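Local coordinates for BAT-2 beta-lactamase (Bacillus atrophaeus, PDB 6W5G), which probably hydrolyses the amide bond of beta-lactam antibiotics as a serine-dependent class D beta-lactamase, with a carboxylated lysine of the kind such enzymes use, at residues G229-T232 / S237-F240; I51-Q56 / F178-Y183; G86-A91 / K191-T196; A131-I136 / G157-F162. One frame throughout, in Å; residues are numbered along the deposited sequence.

Contact 1: G229-T232 / S237-F240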
loop_
_atom_site.group_PDB
_atom_site.type_symbol
_atom_site.label_atom_id
_atom_site.label_comp_id
_atom_site.label_asym_id
_atom_site.label_seq_id
_atom_site.Cartn_x
_atom_site.Cartn_y
_atom_site.Cartn_z
ATOM N N GLY A 229 2.058 5.024 0.307
ATOM C CA GLY A 229 0.939 5.945 0.163
ATOM C C GLY A 229 1.374 7.331 -0.242
ATOM O O GLY A 229 2.398 7.509 -0.911
ATOM N N PHE A 230 0.569 8.312 0.156
ATOM C CA PHE A 230 0.848 9.694 -0.196
ATOM C C PHE A 230 0.155 10.613 0.795
ATOM O O PHE A 230 -0.755 10.208 1.520
ATOM C CB PHE A 230 0.467 10.023 -1.652
ATOM C CG PHE A 230 -0.965 9.728 -2.008
ATOM C CD1 PHE A 230 -1.335 8.474 -2.472
ATOM C CD2 PHE A 230 -1.936 10.722 -1.922
ATOM C CE1 PHE A 230 -2.646 8.204 -2.822
ATOM C CE2 PHE A 230 -3.256 10.459 -2.278
ATOM C CZ PHE A 230 -3.609 9.198 -2.721
ATOM N N ILE A 231 0.598 11.860 0.817
ATOM C CA ILE A 231 0.025 12.860 1.700
ATOM C C ILE A 231 -0.217 14.127 0.900
ATOM O O ILE A 231 0.623 14.531 0.090
ATOM C CB ILE A 231 0.908 13.114 2.945
ATOM C CG1 ILE A 231 0.259 14.161 3.860
ATOM C CG2 ILE A 231 2.350 13.488 2.543
ATOM C CD1 ILE A 231 0.908 14.243 5.234
ATOM N N THR A 232 -1.380 14.734 1.105
ATOM C CA THR A 232 -1.729 16.000 0.483
ATOM C C THR A 232 -1.842 17.078 1.550
ATOM O O THR A 232 -2.392 16.847 2.631
ATOM C CB THR A 232 -3.042 15.905 -0.309
ATOM O OG1 THR A 232 -4.131 15.566 0.566
ATOM C CG2 THR A 232 -2.925 14.861 -1.425
ATOM N N SER A 237 1.962 17.868 -2.428
ATOM C CA SER A 237 1.670 16.463 -2.212
ATOM C C SER A 237 2.946 15.660 -2.398
ATOM O O SER A 237 3.848 16.066 -3.134
ATOM C CB SER A 237 0.554 15.958 -3.127
ATOM O OG SER A 237 0.865 16.205 -4.481
ATOM N N TYR A 238 3.009 14.518 -1.715
ATOM C CA TYR A 238 4.214 13.706 -1.651
ATOM C C TYR A 238 3.822 12.237 -1.648
ATOM O O TYR A 238 2.864 11.851 -0.979
ATOM C CB TYR A 238 5.028 14.014 -0.379
ATOM C CG TYR A 238 5.302 15.493 -0.170
ATOM C CD1 TYR A 238 4.334 16.334 0.384
ATOM C CD2 TYR A 238 6.523 16.053 -0.536
ATOM C CE1 TYR A 238 4.574 17.683 0.557
ATOM C CE2 TYR A 238 6.775 17.407 -0.355
ATOM C CZ TYR A 238 5.799 18.216 0.192
ATOM O OH TYR A 238 6.036 19.565 0.366
ATOM N N ILE A 239 4.564 11.427 -2.403
ATOM C CA ILE A 239 4.419 9.971 -2.423
ATOM C C ILE A 239 5.480 9.396 -1.499
ATOM O O ILE A 239 6.626 9.859 -1.505
ATOM C CB ILE A 239 4.636 9.423 -3.851
ATOM C CG1 ILE A 239 3.938 10.285 -4.903
ATOM C CG2 ILE A 239 4.241 7.948 -3.948
ATOM C CD1 ILE A 239 2.433 10.369 -4.747
ATOM N N PHE A 240 5.126 8.379 -0.718
ATOM C CA PHE A 240 6.116 7.783 0.168
ATOM C C PHE A 240 6.025 6.264 0.157
ATOM O O PHE A 240 4.967 5.676 -0.100
ATOM C CB PHE A 240 5.986 8.301 1.613
ATOM C CG PHE A 240 4.618 8.098 2.194
ATOM C CD1 PHE A 240 4.205 6.844 2.646
ATOM C CD2 PHE A 240 3.732 9.163 2.278
ATOM C CE1 PHE A 240 2.929 6.657 3.142
ATOM C CE2 PHE A 240 2.460 8.984 2.790
ATOM C CZ PHE A 240 2.064 7.733 3.232
#
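Gly229 and Phe240 face each other as an antiparallel hydrogen-bonded pair and exchange both of their backbone bonds. Gly229 N gives to Phe240 O at 3.0 Å, while Phe240 N returns a nearly straight bond to Gly229 O at 2.9 Å, reaching it from above the carbonyl plane. Two residues along, Ile231 N donates to Tyr238 O at 2.9 Å, and the paired bond from Tyr238 N to Ile231 O lies in the carbonyl plane. In the non-hydrogen-bonded pairs, which alternate with these, Phe230 with Ile239 and Thr232 with Ser237, the peptide groups face outward instead: Phe230 and Thr232 bond to Tyr212 and Thr210 of strand 209-217, Ile239 and Ser237 to His53 and Val55. The hairpin of strands 225-233 and 236-244 thus forms the middle of the antiparallel sheet of the penicillin-binding-protein fold, next to strand 209-217, which carries the Lys-Thr-Gly motif of this family. Ser237 is served a second time by Gln56, whose OE1 accepts from its backbone N, and its hydroxyl pairs with that of Tyr183. On the sheet face carrying Phe240, the ring is folded back over its partner strand because CG sits between the backbone N and the carbonyl carbon (chi1 56°). Its face receives Gly229 CA in a CH-pi contact, 4.0 Å from the ring centroid, made possible by the bare glycine backbone. On the face carrying Phe230, which helix 172-184 covers, Phe230 CB meets Ile239 CD1 at 3.7 Å.

Contact 2: I51-Q56 / F178-Y183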
loop_
_atom_site.group_PDB
_atom_site.type_symbol
_atom_site.label_atom_id
_atom_site.label_comp_id
_atom_site.label_asym_id
_atom_site.label_seq_id
_atom_site.Cartn_x
_atom_site.Cartn_y
_atom_site.Cartn_z
ATOM N N ILE A 51 11.474 6.246 0.961
ATOM C CA ILE A 51 11.434 6.975 -0.300
ATOM C C ILE A 51 10.372 8.055 -0.174
ATOM O O ILE A 51 9.244 7.764 0.237
ATOM C CB ILE A 51 11.083 6.035 -1.468
ATOM C CG1 ILE A 51 12.089 4.886 -1.555
ATOM C CG2 ILE A 51 11.029 6.809 -2.778
ATOM C CD1 ILE A 51 11.469 3.595 -2.049
ATOM N N LEU A 52 10.725 9.294 -0.521
ATOM C CA LEU A 52 9.773 10.402 -0.515
ATOM C C LEU A 52 9.883 11.159 -1.830
ATOM O O LEU A 52 10.956 11.662 -2.169
ATOM C CB LEU A 52 10.026 11.354 0.659
ATOM C CG LEU A 52 8.974 12.453 0.869
ATOM C CD1 LEU A 52 7.621 11.865 1.272
ATOM C CD2 LEU A 52 9.460 13.449 1.904
ATOM N N HIS A 53 8.781 11.244 -2.570
ATOM C CA HIS A 53 8.765 11.953 -3.844
ATOM C C HIS A 53 7.892 13.195 -3.728
ATOM O O HIS A 53 6.697 13.093 -3.432
ATOM C CB HIS A 53 8.263 11.060 -4.976
ATOM C CG HIS A 53 8.159 11.772 -6.285
ATOM N ND1 HIS A 53 9.260 12.024 -7.075
ATOM C CD2 HIS A 53 7.100 12.313 -6.929
ATOM C CE1 HIS A 53 8.881 12.682 -8.158
ATOM N NE2 HIS A 53 7.575 12.871 -8.092
ATOM N N ASP A 54 8.497 14.357 -3.964
ATOM C CA ASP A 54 7.792 15.632 -4.019
ATOM C C ASP A 54 7.117 15.729 -5.383
ATOM O O ASP A 54 7.795 15.803 -6.413
ATOM C CB ASP A 54 8.812 16.753 -3.839
ATOM C CG ASP A 54 8.176 18.121 -3.696
ATOM O OD1 ASP A 54 7.154 18.395 -4.362
ATOM O OD2 ASP A 54 8.731 18.946 -2.939
ATOM N N VAL A 55 5.784 15.753 -5.395
ATOM C CA VAL A 55 5.046 15.679 -6.657
ATOM C C VAL A 55 5.234 16.952 -7.475
ATOM O O VAL A 55 5.500 16.899 -8.683
ATOM C CB VAL A 55 3.559 15.382 -6.390
ATOM C CG1 VAL A 55 2.737 15.625 -7.649
ATOM C CG2 VAL A 55 3.383 13.952 -5.881
ATOM N N GLN A 56 5.091 18.117 -6.835
ATOM C CA GLN A 56 5.137 19.378 -7.573
ATOM C C GLN A 56 6.555 19.729 -8.002
ATOM O O GLN A 56 6.763 20.271 -9.095
ATOM C CB GLN A 56 4.542 20.514 -6.737
ATOM C CG GLN A 56 3.038 20.440 -6.555
ATOM C CD GLN A 56 2.635 19.335 -5.603
ATOM O OE1 GLN A 56 3.308 19.090 -4.602
ATOM N NE2 GLN A 56 1.544 18.652 -5.917
ATOM N N PHE A 178 4.301 2.644 -8.572
ATOM C CA PHE A 178 2.899 2.261 -8.688
ATOM C C PHE A 178 1.993 3.261 -7.970
ATOM O O PHE A 178 0.980 3.706 -8.524
ATOM C CB PHE A 178 2.682 0.847 -8.149
ATOM C CG PHE A 178 1.239 0.517 -7.936
ATOM C CD1 PHE A 178 0.398 0.272 -9.020
ATOM C CD2 PHE A 178 0.706 0.509 -6.658
ATOM C CE1 PHE A 178 -0.951 0.010 -8.820
ATOM C CE2 PHE A 178 -0.633 0.246 -6.450
ATOM C CZ PHE A 178 -1.463 -0.007 -7.528
ATOM N N ILE A 179 2.343 3.632 -6.734
ATOM C CA ILE A 179 1.518 4.586 -5.996
ATOM C C ILE A 179 1.516 5.940 -6.687
ATOM O O ILE A 179 0.485 6.623 -6.739
ATOM C CB ILE A 179 1.957 4.680 -4.521
ATOM C CG1 ILE A 179 1.755 3.336 -3.813
ATOM C CG2 ILE A 179 1.189 5.801 -3.797
ATOM C CD1 ILE A 179 0.321 2.885 -3.751
ATOM N N GLU A 180 2.660 6.348 -7.247
ATOM C CA GLU A 180 2.696 7.613 -7.974
ATOM C C GLU A 180 1.786 7.571 -9.199
ATOM O O GLU A 180 1.102 8.557 -9.512
ATOM C CB GLU A 180 4.131 7.960 -8.377
ATOM C CG GLU A 180 4.219 9.301 -9.103
ATOM C CD GLU A 180 5.639 9.707 -9.427
ATOM O OE1 GLU A 180 6.567 8.936 -9.116
ATOM O OE2 GLU A 180 5.824 10.798 -10.012
ATOM N N HIS A 181 1.760 6.432 -9.897
ATOM C CA HIS A 181 0.867 6.283 -11.042
ATOM C C HIS A 181 -0.592 6.314 -10.613
ATOM O O HIS A 181 -1.436 6.874 -11.319
ATOM C CB HIS A 181 1.191 4.994 -11.798
ATOM C CG HIS A 181 2.539 5.008 -12.447
ATOM N ND1 HIS A 181 3.247 3.858 -12.714
ATOM C CD2 HIS A 181 3.319 6.034 -12.857
ATOM C CE1 HIS A 181 4.397 4.173 -13.286
ATOM N NE2 HIS A 181 4.463 5.488 -13.387
ATOM N N LEU A 182 -0.907 5.717 -9.461
ATOM C CA LEU A 182 -2.269 5.788 -8.947
ATOM C C LEU A 182 -2.637 7.216 -8.571
ATOM O O LEU A 182 -3.740 7.689 -8.892
ATOM C CB LEU A 182 -2.409 4.859 -7.746
ATOM C CG LEU A 182 -3.756 4.921 -7.024
ATOM C CD1 LEU A 182 -4.911 4.644 -7.979
ATOM C CD2 LEU A 182 -3.778 3.965 -5.828
ATOM N N TYR A 183 -1.723 7.923 -7.898
ATOM C CA TYR A 183 -1.973 9.317 -7.543
ATOM C C TYR A 183 -2.263 10.158 -8.781
ATOM O O TYR A 183 -3.228 10.932 -8.809
ATOM C CB TYR A 183 -0.772 9.889 -6.781
ATOM C CG TYR A 183 -0.935 11.356 -6.466
ATOM C CD1 TYR A 183 -1.607 11.772 -5.321
ATOM C CD2 TYR A 183 -0.453 12.330 -7.328
ATOM C CE1 TYR A 183 -1.776 13.114 -5.044
ATOM C CE2 TYR A 183 -0.613 13.663 -7.058
ATOM C CZ TYR A 183 -1.274 14.054 -5.916
ATOM O OH TYR A 183 -1.444 15.392 -5.635
#
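Glu180 meets His53, and Tyr183, one helical turn later, meets Val55: through these pairs helix 172-184 reaches strand 48-54 and the turn after it. The side chain of Glu180 is extended, with CG anti to the backbone N (chi1 -178°), and this carries the carboxylate across to the imidazole of His53. The two chains meet at about a right angle. OE1 stands 4.0 Å above the plane of the His53 ring, displaced toward its rim, and the flat groups are turned 34° against each other. Although Glu180 OE2 comes within 3.3 Å of His53 NE2, the angle is too poor for a hydrogen bond. Each group has a firmer partner outside the two segments: Glu180 OE2 forms a salt bridge with Lys184, and His53 ND1 bonds to Thr60 OG1. Three residues further on, Tyr183 also leaves the helix with CG anti to its N, which carries its ring out to Val55, met obliquely. Tyr183 CE2 lies 3.9 Å from Val55 CG1, with CG2 a little further off. Tyr183 OH, held by Ser237, lies 4.4 Å from Gln56 NE2, and the same ring stands edge-to-face with Phe230. The helix is therefore laid across strand 48-54 and the turn after it, on one face of the sheet, by an apolar contact at one end and a carboxylate set over the imidazole face at the other. A carboxylate so placed would tend to favour the protonated imidazole, although Lys184 would partly offset that pull.

Contact 3: G86-A91 / K191-T196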
loop_
_atom_site.group_PDB
_atom_site.type_symbol
_atom_site.label_atom_id
_atom_site.label_comp_id
_atom_site.label_asym_id
_atom_site.label_seq_id
_atom_site.Cartn_x
_atom_site.Cartn_y
_atom_site.Cartn_z
ATOM N N GLY A 86 -10.284 -5.684 -8.872
ATOM C CA GLY A 86 -11.575 -6.254 -8.512
ATOM C C GLY A 86 -12.741 -5.345 -8.852
ATOM O O GLY A 86 -13.787 -5.809 -9.326
ATOM N N LEU A 87 -12.586 -4.040 -8.616
ATOM C CA LEU A 87 -13.622 -3.108 -9.046
ATOM C C LEU A 87 -13.710 -3.051 -10.561
ATOM O O LEU A 87 -14.810 -3.053 -11.125
ATOM C CB LEU A 87 -13.348 -1.719 -8.486
ATOM C CG LEU A 87 -13.563 -1.589 -6.983
ATOM C CD1 LEU A 87 -12.929 -0.319 -6.482
ATOM C CD2 LEU A 87 -15.051 -1.592 -6.666
ATOM N N GLN A 88 -12.560 -3.037 -11.239
ATOM C CA GLN A 88 -12.554 -2.874 -12.690
ATOM C C GLN A 88 -13.249 -4.036 -13.395
ATOM O O GLN A 88 -13.980 -3.833 -14.373
ATOM C CB GLN A 88 -11.117 -2.708 -13.201
ATOM C CG GLN A 88 -11.067 -2.298 -14.677
ATOM C CD GLN A 88 -11.665 -0.921 -14.905
ATOM O OE1 GLN A 88 -11.016 0.093 -14.654
ATOM N NE2 GLN A 88 -12.903 -0.878 -15.384
ATOM N N VAL A 89 -13.033 -5.268 -12.918
ATOM C CA VAL A 89 -13.646 -6.432 -13.550
ATOM C C VAL A 89 -14.996 -6.773 -12.942
ATOM O O VAL A 89 -15.597 -7.785 -13.322
ATOM C CB VAL A 89 -12.705 -7.659 -13.561
ATOM C CG1 VAL A 89 -11.339 -7.292 -14.166
ATOM C CG2 VAL A 89 -12.550 -8.227 -12.148
ATOM N N LYS A 90 -15.482 -5.963 -11.998
ATOM C CA LYS A 90 -16.788 -6.146 -11.368
ATOM C C LYS A 90 -16.851 -7.399 -10.502
ATOM O O LYS A 90 -17.932 -7.959 -10.285
ATOM C CB LYS A 90 -17.953 -6.069 -12.363
ATOM C CG LYS A 90 -18.008 -4.748 -13.118
ATOM C CD LYS A 90 -19.098 -4.743 -14.171
ATOM C CE LYS A 90 -18.989 -3.503 -15.045
ATOM N NZ LYS A 90 -19.078 -2.245 -14.243
ATOM N N ALA A 91 -15.697 -7.825 -9.977
ATOM C CA ALA A 91 -15.705 -8.859 -8.949
ATOM C C ALA A 91 -16.357 -8.342 -7.673
ATOM O O ALA A 91 -16.974 -9.114 -6.927
ATOM C CB ALA A 91 -14.286 -9.356 -8.676
ATOM N N LYS A 191 -11.219 6.288 -14.118
ATOM C CA LYS A 191 -10.883 7.300 -13.118
ATOM C C LYS A 191 -11.719 7.201 -11.846
ATOM O O LYS A 191 -11.137 7.312 -10.751
ATOM C CB LYS A 191 -10.927 8.708 -13.729
ATOM C CG LYS A 191 -9.796 8.976 -14.726
ATOM C CD LYS A 191 -9.968 10.317 -15.444
ATOM C CE LYS A 191 -9.633 11.499 -14.535
ATOM N NZ LYS A 191 -8.202 11.521 -14.078
ATOM N N PRO A 192 -13.044 7.008 -11.898
ATOM C CA PRO A 192 -13.789 6.868 -10.635
ATOM C C PRO A 192 -13.336 5.693 -9.791
ATOM O O PRO A 192 -13.402 5.769 -8.559
ATOM C CB PRO A 192 -15.257 6.755 -11.077
ATOM C CG PRO A 192 -15.215 6.533 -12.556
ATOM C CD PRO A 192 -13.950 7.125 -13.059
ATOM N N ILE A 193 -12.854 4.615 -10.414
ATOM C CA ILE A 193 -12.333 3.492 -9.639
ATOM C C ILE A 193 -11.069 3.898 -8.890
ATOM O O ILE A 193 -10.884 3.556 -7.713
ATOM C CB ILE A 193 -12.113 2.275 -10.551
ATOM C CG1 ILE A 193 -13.463 1.680 -10.950
ATOM C CG2 ILE A 193 -11.239 1.228 -9.861
ATOM C CD1 ILE A 193 -13.359 0.554 -11.949
ATOM N N MET A 194 -10.186 4.644 -9.549
ATOM C CA MET A 194 -8.988 5.121 -8.870
ATOM C C MET A 194 -9.332 6.097 -7.752
ATOM O O MET A 194 -8.722 6.050 -6.680
ATOM C CB MET A 194 -8.023 5.735 -9.878
ATOM C CG MET A 194 -7.396 4.666 -10.756
ATOM S SD MET A 194 -6.179 5.249 -11.951
ATOM C CE MET A 194 -7.208 6.067 -13.170
ATOM N N LYS A 195 -10.316 6.979 -7.972
ATOM C CA LYS A 195 -10.757 7.860 -6.895
ATOM C C LYS A 195 -11.280 7.055 -5.707
ATOM O O LYS A 195 -10.969 7.371 -4.552
ATOM C CB LYS A 195 -11.825 8.835 -7.394
ATOM C CG LYS A 195 -11.341 9.863 -8.421
ATOM C CD LYS A 195 -10.297 10.822 -7.844
ATOM C CE LYS A 195 -10.159 12.107 -8.674
ATOM N NZ LYS A 195 -9.705 11.864 -10.083
ATOM N N THR A 196 -12.071 6.006 -5.971
ATOM C CA THR A 196 -12.639 5.195 -4.896
ATOM C C THR A 196 -11.548 4.508 -4.083
ATOM O O THR A 196 -11.578 4.517 -2.845
ATOM C CB THR A 196 -13.595 4.155 -5.485
ATOM O OG1 THR A 196 -14.712 4.821 -6.080
ATOM C CG2 THR A 196 -14.096 3.192 -4.401
#
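Ile193 packs against Leu87 and Gln88, mainly with CG2 on the first and CD1 on the second. CG2, anti to the backbone N, lies against Leu87 CB at 3.9 Å and extends to Leu87 CD1; the two side chains slide past each other in opposite directions. The other branch ends in CD1, which presses on the backbone of Gln88 at 3.6 Å from CA. Gln88 then turns over it: its chain bends at chi2 (65°) and crosses Ile193 at about a right angle, bringing OE1 to 3.6 Å from the same CD1 methyl. One turn further along the second helix, Thr196 CG2 adds a looser contact to Leu87 CD1, at 4.2 Å. The pose of the amide is explained one shell out, where Gln88 OE1 accepts from the backbone N of Asp190, just ahead of helix 191-200, and Trp144 and Phe189 pack on the same side chain. Leu84, a turn earlier in helix 81-88, also touches Ile193. Beyond Gln88 the first helix ends in a Schellman motif: Lys90 takes positive phi (67°), Lys90 N bonds to Leu87 O and, weakly, Ala91 N to Gly86 O. The arrangement is apolar helix-to-helix packing reinforced by a side-chain-to-backbone bond, and it joins helix 191-200 to the last turn of the helix that follows the carboxylated Lys79, in the helical part of the class D fold.

Contact 4: A131-I136 / G157-F162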
loop_
_atom_site.group_PDB
_atom_site.type_symbol
_atom_site.label_atom_id
_atom_site.label_comp_id
_atom_site.label_asym_id
_atom_site.label_seq_id
_atom_site.Cartn_x
_atom_site.Cartn_y
_atom_site.Cartn_z
ATOM N N ALA A 131 -11.179 -13.951 -1.119
ATOM C CA ALA A 131 -12.420 -14.249 -1.822
ATOM C C ALA A 131 -12.514 -13.461 -3.125
ATOM O O ALA A 131 -12.863 -14.016 -4.173
ATOM C CB ALA A 131 -13.619 -13.962 -0.911
ATOM N N MET A 132 -12.172 -12.171 -3.085
ATOM C CA MET A 132 -12.211 -11.356 -4.296
ATOM C C MET A 132 -11.214 -11.855 -5.337
ATOM O O MET A 132 -11.532 -11.925 -6.533
ATOM C CB MET A 132 -11.929 -9.900 -3.949
ATOM C CG MET A 132 -12.030 -8.993 -5.153
ATOM S SD MET A 132 -11.757 -7.269 -4.733
ATOM C CE MET A 132 -10.016 -7.299 -4.294
ATOM N N ALA A 133 -10.003 -12.215 -4.899
ATOM C CA ALA A 133 -8.992 -12.704 -5.835
ATOM C C ALA A 133 -9.459 -13.967 -6.547
ATOM O O ALA A 133 -9.257 -14.111 -7.759
ATOM C CB ALA A 133 -7.668 -12.947 -5.106
ATOM N N ARG A 134 -10.106 -14.887 -5.816
ATOM C CA ARG A 134 -10.645 -16.084 -6.456
ATOM C C ARG A 134 -11.679 -15.726 -7.521
ATOM O O ARG A 134 -11.738 -16.369 -8.578
ATOM C CB ARG A 134 -11.237 -17.025 -5.406
ATOM C CG ARG A 134 -10.216 -17.629 -4.455
ATOM C CD ARG A 134 -10.820 -18.738 -3.594
ATOM N NE ARG A 134 -11.782 -18.227 -2.618
ATOM C CZ ARG A 134 -11.474 -17.858 -1.378
ATOM N NH1 ARG A 134 -10.216 -17.919 -0.957
ATOM N NH2 ARG A 134 -12.428 -17.416 -0.561
ATOM N N ASP A 135 -12.492 -14.695 -7.267
ATOM C CA ASP A 135 -13.477 -14.265 -8.258
ATOM C C ASP A 135 -12.813 -13.608 -9.463
ATOM O O ASP A 135 -13.260 -13.803 -10.600
ATOM C CB ASP A 135 -14.494 -13.314 -7.619
ATOM C CG ASP A 135 -15.478 -14.032 -6.714
ATOM O OD1 ASP A 135 -15.610 -15.272 -6.827
ATOM O OD2 ASP A 135 -16.117 -13.352 -5.888
ATOM N N ILE A 136 -11.762 -12.816 -9.236
ATOM C CA ILE A 136 -10.986 -12.267 -10.348
ATOM C C ILE A 136 -10.439 -13.397 -11.206
ATOM O O ILE A 136 -10.614 -13.418 -12.430
ATOM C CB ILE A 136 -9.863 -11.346 -9.828
ATOM C CG1 ILE A 136 -10.456 -10.122 -9.126
ATOM C CG2 ILE A 136 -8.914 -10.931 -10.979
ATOM C CD1 ILE A 136 -9.459 -9.364 -8.278
ATOM N N GLY A 157 2.259 -18.639 -6.871
ATOM C CA GLY A 157 2.017 -19.074 -5.506
ATOM C C GLY A 157 0.568 -19.408 -5.204
ATOM O O GLY A 157 0.292 -19.999 -4.154
ATOM N N GLY A 158 -0.356 -19.049 -6.090
ATOM C CA GLY A 158 -1.758 -19.366 -5.902
ATOM C C GLY A 158 -2.629 -18.130 -5.937
ATOM O O GLY A 158 -2.241 -17.090 -5.395
ATOM N N ILE A 159 -3.812 -18.238 -6.551
ATOM C CA ILE A 159 -4.667 -17.071 -6.789
ATOM C C ILE A 159 -4.994 -16.301 -5.512
ATOM O O ILE A 159 -5.150 -15.074 -5.544
ATOM C CB ILE A 159 -5.940 -17.478 -7.564
ATOM C CG1 ILE A 159 -6.758 -16.247 -7.986
ATOM C CG2 ILE A 159 -6.802 -18.432 -6.735
ATOM C CD1 ILE A 159 -5.995 -15.256 -8.850
ATOM N N ASP A 160 -5.120 -16.988 -4.378
ATOM C CA ASP A 160 -5.432 -16.316 -3.121
ATOM C C ASP A 160 -4.272 -16.330 -2.129
ATOM O O ASP A 160 -4.475 -16.082 -0.933
ATOM C CB ASP A 160 -6.732 -16.851 -2.510
ATOM C CG ASP A 160 -6.686 -18.334 -2.215
ATOM O OD1 ASP A 160 -5.596 -18.932 -2.239
ATOM O OD2 ASP A 160 -7.769 -18.906 -1.960
ATOM N N GLN A 161 -3.048 -16.582 -2.606
ATOM C CA GLN A 161 -1.882 -16.641 -1.736
ATOM C C GLN A 161 -0.696 -15.830 -2.238
ATOM O O GLN A 161 0.230 -15.593 -1.455
ATOM C CB GLN A 161 -1.397 -18.095 -1.563
ATOM C CG GLN A 161 -2.312 -18.977 -0.719
ATOM C CD GLN A 161 -2.452 -18.521 0.729
ATOM O OE1 GLN A 161 -1.561 -17.879 1.288
ATOM N NE2 GLN A 161 -3.574 -18.875 1.349
ATOM N N PHE A 162 -0.688 -15.407 -3.509
ATOM C CA PHE A 162 0.568 -15.019 -4.152
ATOM C C PHE A 162 1.190 -13.753 -3.577
ATOM O O PHE A 162 2.389 -13.526 -3.792
ATOM C CB PHE A 162 0.393 -14.898 -5.675
ATOM C CG PHE A 162 -0.575 -13.824 -6.099
ATOM C CD1 PHE A 162 -0.199 -12.486 -6.080
ATOM C CD2 PHE A 162 -1.861 -14.149 -6.507
ATOM C CE1 PHE A 162 -1.083 -11.496 -6.460
ATOM C CE2 PHE A 162 -2.747 -13.165 -6.901
ATOM C CZ PHE A 162 -2.362 -11.837 -6.877
#
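Arg134 bends at chi3 (-69°) and Asp160 holds its CG between the backbone N and the carbonyl carbon (chi1 60°), and these two turns bring guanidinium and carboxylate together. NH1 donates to Asp160 OD2 at 2.8 Å, a salt bridge with an N-H...O angle of 154°. The oxygen lies in the guanidinium plane but is approached on its anti side, and the two flat groups stand almost perpendicular, so a single NH1 bond carries the bridge and no bidentate pairing forms. Ala131 CA, 3.4 Å above the guanidinium plane, supports the group from one side. Deeper in, Ile159 places CG1 anti to its N, beside the helix backbone, at 3.3 Å from Ala133 O. Ala133 CB in turn sits 3.3 Å from Ile159 O, a carbonyl buried here without a hydrogen-bonding partner. Ile159 CG2 touches the aliphatic part of Arg134 at CG, 4.2 Å away. The loop itself is tightened by a bond from Gln161 N to Gly158 O. One turn back in the helix, Gln130 NE2 donates to Asp160 O and adds a second polar tie. Met141 of helix 138-147 packs on Ala133, Ile159 and Phe162 alike, while Phe162 meets Phe78, next to the carboxylated Lys79, edge-to-face; the loop is thus held between helices 126-136 and 138-147 and the residues leading into helix 81-88.

In the fold
From the N terminus, strand 48-54 opens contact 2 and helix 81-88 then opens contact 3. Contact 4 comes next and closes within the helical part, joining helix 126-136 to a later loop; it is nested inside the loops of both contacts 2 and 3. Helix 172-184 closes contact 2, and helix 191-200 closes contact 3, so these two cross; they touch where Leu182 packs on Met194. Contact 1 follows in series as a local hairpin and adjoins contact 2 through strands 48-54 and 236-244. Contact 1 pairs two central strands of the sheet and contact 2 lays helix 172-184 on it; contact 3 joins two helices and contact 4 ties a loop to a helix, the two touching through Gly86, Ala91 and Ile136.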